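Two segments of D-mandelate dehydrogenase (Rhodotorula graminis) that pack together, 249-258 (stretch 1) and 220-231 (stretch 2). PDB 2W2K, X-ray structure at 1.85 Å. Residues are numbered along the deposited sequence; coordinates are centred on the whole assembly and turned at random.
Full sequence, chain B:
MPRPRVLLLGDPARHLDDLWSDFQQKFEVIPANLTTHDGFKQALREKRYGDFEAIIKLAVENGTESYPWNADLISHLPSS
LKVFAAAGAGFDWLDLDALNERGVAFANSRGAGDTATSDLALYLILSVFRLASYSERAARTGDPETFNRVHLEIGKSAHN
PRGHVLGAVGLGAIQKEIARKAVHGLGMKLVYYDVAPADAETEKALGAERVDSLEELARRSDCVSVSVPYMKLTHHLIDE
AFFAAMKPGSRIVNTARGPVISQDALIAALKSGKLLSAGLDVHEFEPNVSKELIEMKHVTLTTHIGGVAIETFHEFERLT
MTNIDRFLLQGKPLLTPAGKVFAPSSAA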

ATOM      1  N   GLY B 249      15.498  14.880  -4.133  1.00 11.11           N
ATOM      2  CA  GLY B 249      14.469  14.364  -3.209  1.00 10.98           C
ATOM      3  C   GLY B 249      13.367  13.509  -3.837  1.00 12.09           C
ATOM      4  O   GLY B 249      12.275  13.355  -3.249  1.00 11.84           O
ATOM      5  N   SER B 250      13.636  12.966  -5.025  1.00  7.31           N
ATOM      6  CA  SER B 250      12.656  12.114  -5.753  1.00  6.64           C
ATOM      7  C   SER B 250      12.742  10.619  -5.329  1.00  7.56           C
ATOM      8  O   SER B 250      13.516  10.249  -4.402  1.00  7.69           O
ATOM      9  CB  SER B 250      12.843  12.292  -7.265  1.00  6.26           C
ATOM     10  OG  SER B 250      14.205  12.077  -7.623  1.00 10.47           O
ATOM     11  N   ARG B 251      11.961   9.768  -6.008  1.00  9.24           N
ATOM     12  CA  ARG B 251      11.661   8.392  -5.569  1.00  6.68           C
ATOM     13  C   ARG B 251      11.587   7.462  -6.790  1.00  8.91           C
ATOM     14  O   ARG B 251      11.226   7.929  -7.896  1.00  6.56           O
ATOM     15  CB  ARG B 251      10.309   8.353  -4.810  1.00  6.95           C
ATOM     16  CG  ARG B 251      10.208   9.359  -3.643  1.00  5.79           C
ATOM     17  CD  ARG B 251       8.759   9.625  -3.239  1.00  5.45           C
ATOM     18  NE  ARG B 251       8.655  10.803  -2.379  1.00  6.45           N
ATOM     19  CZ  ARG B 251       8.642  12.070  -2.818  1.00 10.05           C
ATOM     20  NH1 ARG B 251       8.760  12.371  -4.127  1.00  6.91           N
ATOM     21  NH2 ARG B 251       8.513  13.050  -1.938  1.00 11.34           N
ATOM     22  N   ILE B 252      11.928   6.168  -6.607  1.00  7.41           N
ATOM     23  CA  ILE B 252      11.778   5.171  -7.708  1.00  6.42           C
ATOM     24  C   ILE B 252      11.341   3.780  -7.209  1.00  7.18           C
ATOM     25  O   ILE B 252      11.739   3.369  -6.100  1.00  5.50           O
ATOM     26  CB  ILE B 252      13.068   5.062  -8.570  1.00  6.18           C
ATOM     27  CG1 ILE B 252      12.835   4.189  -9.828  1.00  6.69           C
ATOM     28  CG2 ILE B 252      14.259   4.565  -7.735  1.00  9.73           C
ATOM     29  CD1 ILE B 252      13.963   4.378 -10.880  1.00  7.46           C
ATOM     30  N   VAL B 253      10.497   3.092  -7.990  1.00  5.60           N
ATOM     31  CA  VAL B 253      10.104   1.680  -7.695  1.00  5.79           C
ATOM     32  C   VAL B 253      10.322   0.761  -8.925  1.00  7.42           C
ATOM     33  O   VAL B 253      10.212   1.215 -10.083  1.00  7.34           O
ATOM     34  CB  VAL B 253       8.628   1.538  -7.152  1.00  6.41           C
ATOM     35  CG1 VAL B 253       8.366   2.500  -5.951  1.00  7.10           C
ATOM     36  CG2 VAL B 253       7.604   1.727  -8.237  1.00  8.83           C
ATOM     37  N   ASN B 254      10.627  -0.517  -8.676  1.00  5.75           N
ATOM     38  CA  ASN B 254      10.844  -1.500  -9.767  1.00  7.67           C
ATOM     39  C   ASN B 254      10.095  -2.811  -9.491  1.00  8.35           C
ATOM     40  O   ASN B 254      10.337  -3.453  -8.441  1.00  8.11           O
ATOM     41  CB  ASN B 254      12.363  -1.758  -9.976  1.00  6.63           C
ATOM     42  CG  ASN B 254      12.679  -2.587 -11.239  1.00  9.58           C
ATOM     43  OD1 ASN B 254      11.819  -2.816 -12.109  1.00  9.57           O
ATOM     44  ND2 ASN B 254      13.943  -3.009 -11.358  1.00  9.69           N
ATOM     45  N   THR B 255       9.197  -3.196 -10.416  1.00  3.56           N
ATOM     46  CA  THR B 255       8.521  -4.504 -10.367  1.00  5.74           C
ATOM     47  C   THR B 255       8.785  -5.357 -11.622  1.00  9.64           C
ATOM     48  O   THR B 255       8.164  -6.416 -11.795  1.00  8.19           O
ATOM     49  CB  THR B 255       6.989  -4.376 -10.133  1.00  5.81           C
ATOM     50  OG1 THR B 255       6.388  -3.608 -11.204  1.00  8.08           O
ATOM     51  CG2 THR B 255       6.708  -3.690  -8.770  1.00  4.87           C
ATOM     52  N   ALA B 256       9.722  -4.902 -12.466  1.00 10.13           N
ATOM     53  CA  ALA B 256      10.032  -5.562 -13.746  1.00  8.05           C
ATOM     54  C   ALA B 256      11.036  -6.727 -13.601  1.00  9.59           C
ATOM     55  O   ALA B 256      10.655  -7.816 -13.158  1.00 10.23           O
ATOM     56  CB  ALA B 256      10.481  -4.497 -14.787  1.00  5.19           C
ATOM     57  N   ARG B 257      12.303  -6.523 -13.974  1.00 11.21           N
ATOM     58  CA  ARG B 257      13.374  -7.458 -13.596  1.00 11.34           C
ATOM     59  C   ARG B 257      14.543  -6.688 -12.945  1.00  9.63           C
ATOM     60  O   ARG B 257      14.749  -5.493 -13.216  1.00  8.72           O
ATOM     61  CB  ARG B 257      13.855  -8.288 -14.809  1.00 11.30           C
ATOM     62  CG  ARG B 257      12.856  -9.359 -15.311  1.00 13.24           C
ATOM     63  CD  ARG B 257      12.691 -10.545 -14.328  1.00 20.82           C
ATOM     64  NE  ARG B 257      11.367 -11.153 -14.468  1.00 34.89           N
ATOM     65  CZ  ARG B 257      11.064 -12.151 -15.295  1.00 40.33           C
ATOM     66  NH1 ARG B 257      11.996 -12.689 -16.079  1.00 44.87           N
ATOM     67  NH2 ARG B 257       9.820 -12.614 -15.341  1.00 33.17           N
ATOM     68  N   GLY B 258      15.299  -7.364 -12.081  1.00  9.87           N
ATOM     69  CA  GLY B 258      16.377  -6.711 -11.300  1.00  8.04           C
ATOM     70  C   GLY B 258      17.409  -5.910 -12.116  1.00  8.34           C
ATOM     71  O   GLY B 258      17.664  -4.744 -11.793  1.00  8.72           O
TER
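Stretch 2, residues 220-231: RSDCVSVSVPYM

Stretch 2 lies beside stretch 1 as a parallel neighbour in a β-sheet: strand 223-226 runs along strand 250-254 with an angle of 15° between their directions, and the pairs Arg 251–Cys 223, Ile 252–Val 224, Val 253–Ser 225 and Asn 254–Val 226 stand in register. The hydrogen bonds alternate as parallel strands require: Val 224 N to Arg 251 O (3.0 Å), Val 253 N to Val 224 O (3.0 Å) and Val 226 N to Val 253 O (3.1 Å), all nearly straight.

Extended backbones send successive side chains to alternate faces. One face carries Ile 252, Asn 254, Val 224 and Val 226. Ile 252, with chi1 and chi2 both t, is stretched out, so that its CG1 lies 4.0 Å from Val 224 CB and its CD1 reaches 4.1 Å from Val 226 CG2; β-branched residues suit such buried strands. Asn 254, with chi1 t and chi2 at 12°, closes the strand's end: its OD1 accepts a bond from Ala 256 N (3.0 Å), while its ND2 donates to Arg 257 O (3.2 Å), a pairing the two-sided amide makes possible.

On the other face, Val 253 (m) places CG1 4.3 Å from Cys 223 SG. Arg 251 starts m and then extends through two t angles, bringing NH1 to Asp 222 O at 3.1 Å, near the guanidinium plane, where its N-H groups point. A water joins Arg 251 NH1 to Asp 222 OD1, 2.8 Å from each.

Just past the end of strand 250-254, Thr 255 (chi1 p) shares a water with Ser 225 OG and Val 226 O of the neighbouring strand; the water lies 2.9 Å from Thr 255 OG1 and 3.0 Å from Ser 225 OG. The small Ala 256 fits CB 3.6 Å from Val 228 O. Finally, Arg 257 CG packs 3.6 Å from Tyr 230 CB, while its guanidinium is hydrogen-bonded elsewhere in the structure.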

ATOM      1  N   ARG B 220      10.655  15.137 -15.109  1.00  7.00           N
ATOM      2  CA  ARG B 220       9.244  15.539 -14.831  1.00  9.97           C
ATOM      3  C   ARG B 220       8.651  14.849 -13.579  1.00 13.60           C
ATOM      4  O   ARG B 220       7.605  15.281 -13.058  1.00 13.64           O
ATOM      5  CB  ARG B 220       8.334  15.268 -16.049  1.00 13.03           C
ATOM      6  CG  ARG B 220       8.646  16.094 -17.354  1.00 15.00           C
ATOM      7  CD  ARG B 220       8.203  17.574 -17.276  1.00 16.90           C
ATOM      8  NE  ARG B 220       6.747  17.686 -17.157  1.00 15.39           N
ATOM      9  CZ  ARG B 220       5.890  17.570 -18.175  1.00 19.03           C
ATOM     10  NH1 ARG B 220       6.317  17.384 -19.432  1.00 16.24           N
ATOM     11  NH2 ARG B 220       4.587  17.659 -17.937  1.00 18.46           N
ATOM     12  N   SER B 221       9.310  13.795 -13.099  1.00 10.10           N
ATOM     13  CA  SER B 221       8.681  12.854 -12.130  1.00 10.07           C
ATOM     14  C   SER B 221       8.935  13.144 -10.637  1.00  9.67           C
ATOM     15  O   SER B 221      10.026  13.571 -10.262  1.00  9.26           O
ATOM     16  CB  SER B 221       9.121  11.406 -12.442  1.00 12.02           C
ATOM     17  OG  SER B 221       8.853  11.066 -13.802  1.00 12.36           O
ATOM     18  N   ASP B 222       7.927  12.880  -9.803  1.00  9.02           N
ATOM     19  CA  ASP B 222       8.102  12.816  -8.342  1.00  7.27           C
ATOM     20  C   ASP B 222       8.369  11.371  -7.880  1.00  8.17           C
ATOM     21  O   ASP B 222       9.158  11.139  -6.941  1.00  8.11           O
ATOM     22  CB  ASP B 222       6.884  13.418  -7.619  1.00  8.97           C
ATOM     23  CG  ASP B 222       6.716  14.927  -7.906  1.00  8.91           C
ATOM     24  OD1 ASP B 222       7.626  15.707  -7.534  1.00  9.65           O
ATOM     25  OD2 ASP B 222       5.682  15.315  -8.493  1.00  7.45           O
ATOM     26  N   CYS B 223       7.728  10.409  -8.551  1.00  5.55           N
ATOM     27  CA  CYS B 223       8.066   8.980  -8.388  1.00  5.86           C
ATOM     28  C   CYS B 223       8.087   8.297  -9.771  1.00  7.10           C
ATOM     29  O   CYS B 223       7.109   8.397 -10.530  1.00  9.33           O
ATOM     30  CB  CYS B 223       7.030   8.284  -7.482  1.00  5.15           C
ATOM     31  SG  CYS B 223       7.420   6.525  -7.030  1.00  9.06           S
ATOM     32  N   VAL B 224       9.178   7.596 -10.082  1.00  6.68           N
ATOM     33  CA  VAL B 224       9.277   6.789 -11.329  1.00  5.08           C
ATOM     34  C   VAL B 224       8.797   5.332 -11.093  1.00  7.87           C
ATOM     35  O   VAL B 224       9.149   4.733 -10.064  1.00  6.52           O
ATOM     36  CB  VAL B 224      10.731   6.820 -11.900  1.00  4.67           C
ATOM     37  CG1 VAL B 224      10.932   5.802 -13.049  1.00  7.04           C
ATOM     38  CG2 VAL B 224      11.104   8.241 -12.392  1.00  6.45           C
ATOM     39  N   SER B 225       7.998   4.779 -12.027  1.00  5.25           N
ATOM     40  CA  SER B 225       7.591   3.351 -11.974  1.00  6.40           C
ATOM     41  C   SER B 225       8.160   2.596 -13.175  1.00  6.68           C
ATOM     42  O   SER B 225       7.794   2.890 -14.333  1.00  6.55           O
ATOM     43  CB  SER B 225       6.056   3.184 -11.937  1.00  6.29           C
ATOM     44  OG  SER B 225       5.654   1.809 -12.023  1.00  8.64           O
ATOM     45  N   VAL B 226       9.055   1.639 -12.899  1.00  6.02           N
ATOM     46  CA  VAL B 226       9.693   0.801 -13.967  1.00  7.89           C
ATOM     47  C   VAL B 226       8.856  -0.460 -14.263  1.00  6.35           C
ATOM     48  O   VAL B 226       8.717  -1.334 -13.400  1.00  6.55           O
ATOM     49  CB  VAL B 226      11.185   0.422 -13.603  1.00  7.49           C
ATOM     50  CG1 VAL B 226      11.873  -0.382 -14.749  1.00  4.93           C
ATOM     51  CG2 VAL B 226      12.027   1.695 -13.246  1.00  6.86           C
ATOM     52  N   SER B 227       8.338  -0.574 -15.495  1.00  5.85           N
ATOM     53  CA  SER B 227       7.564  -1.759 -15.947  1.00  8.41           C
ATOM     54  C   SER B 227       7.732  -1.968 -17.468  1.00 10.53           C
ATOM     55  O   SER B 227       6.902  -1.501 -18.266  1.00  9.12           O
ATOM     56  CB  SER B 227       6.070  -1.616 -15.574  1.00 10.78           C
ATOM     57  OG  SER B 227       5.344  -2.826 -15.840  1.00 11.04           O
ATOM     58  N   VAL B 228       8.805  -2.675 -17.848  1.00 11.60           N
ATOM     59  CA  VAL B 228       9.149  -2.963 -19.250  1.00 12.77           C
ATOM     60  C   VAL B 228       9.664  -4.411 -19.341  1.00 13.69           C
ATOM     61  O   VAL B 228      10.148  -4.965 -18.337  1.00 11.75           O
ATOM     62  CB  VAL B 228      10.278  -2.020 -19.815  1.00 13.70           C
ATOM     63  CG1 VAL B 228       9.774  -0.595 -20.043  1.00 12.72           C
ATOM     64  CG2 VAL B 228      11.528  -2.030 -18.921  1.00 15.65           C
ATOM     65  N   PRO B 229       9.598  -5.016 -20.544  1.00 12.05           N
ATOM     66  CA  PRO B 229      10.189  -6.358 -20.742  1.00 14.24           C
ATOM     67  C   PRO B 229      11.713  -6.319 -20.602  1.00 14.21           C
ATOM     68  O   PRO B 229      12.342  -5.361 -21.086  1.00 14.48           O
ATOM     69  CB  PRO B 229       9.812  -6.703 -22.201  1.00 16.10           C
ATOM     70  CG  PRO B 229       8.730  -5.750 -22.583  1.00 20.04           C
ATOM     71  CD  PRO B 229       8.961  -4.500 -21.774  1.00 15.71           C
ATOM     72  N   TYR B 230      12.301  -7.339 -19.956  1.00 14.89           N
ATOM     73  CA  TYR B 230      13.768  -7.435 -19.797  1.00 13.24           C
ATOM     74  C   TYR B 230      14.402  -8.169 -21.001  1.00 14.56           C
ATOM     75  O   TYR B 230      14.005  -9.296 -21.340  1.00 14.87           O
ATOM     76  CB  TYR B 230      14.160  -8.123 -18.464  1.00 15.58           C
ATOM     77  CG  TYR B 230      15.660  -8.261 -18.255  1.00 16.93           C
ATOM     78  CD1 TYR B 230      16.505  -7.175 -18.403  1.00 14.03           C
ATOM     79  CD2 TYR B 230      16.229  -9.481 -17.892  1.00 21.46           C
ATOM     80  CE1 TYR B 230      17.914  -7.300 -18.236  1.00 21.45           C
ATOM     81  CE2 TYR B 230      17.629  -9.619 -17.711  1.00 21.46           C
ATOM     82  CZ  TYR B 230      18.463  -8.526 -17.878  1.00 19.97           C
ATOM     83  OH  TYR B 230      19.843  -8.671 -17.702  1.00 18.34           O
ATOM     84  N   MET B 231      15.362  -7.506 -21.640  1.00 14.32           N
ATOM     85  CA  MET B 231      16.047  -8.007 -22.830  1.00 19.14           C
ATOM     86  C   MET B 231      17.354  -7.222 -22.990  1.00 17.74           C
ATOM     87  O   MET B 231      17.630  -6.314 -22.194  1.00 15.38           O
ATOM     88  CB  MET B 231      15.152  -7.869 -24.073  1.00 20.53           C
ATOM     89  CG  MET B 231      14.561  -6.472 -24.272  1.00 23.77           C
ATOM     90  SD  MET B 231      14.334  -6.014 -26.001  1.00 39.00           S
ATOM     91  CE  MET B 231      16.021  -6.091 -26.622  1.00 26.33           C
TER
HETATM   92  O   HOH W   1       9.344  14.814  -5.463  1.00 20.32           O
HETATM   93  O   HOH W   2       6.912  -0.801 -11.207  1.00  7.43           O
HETATM   94  O   HOH W   3       5.953  -4.548 -13.889  1.00 11.49           O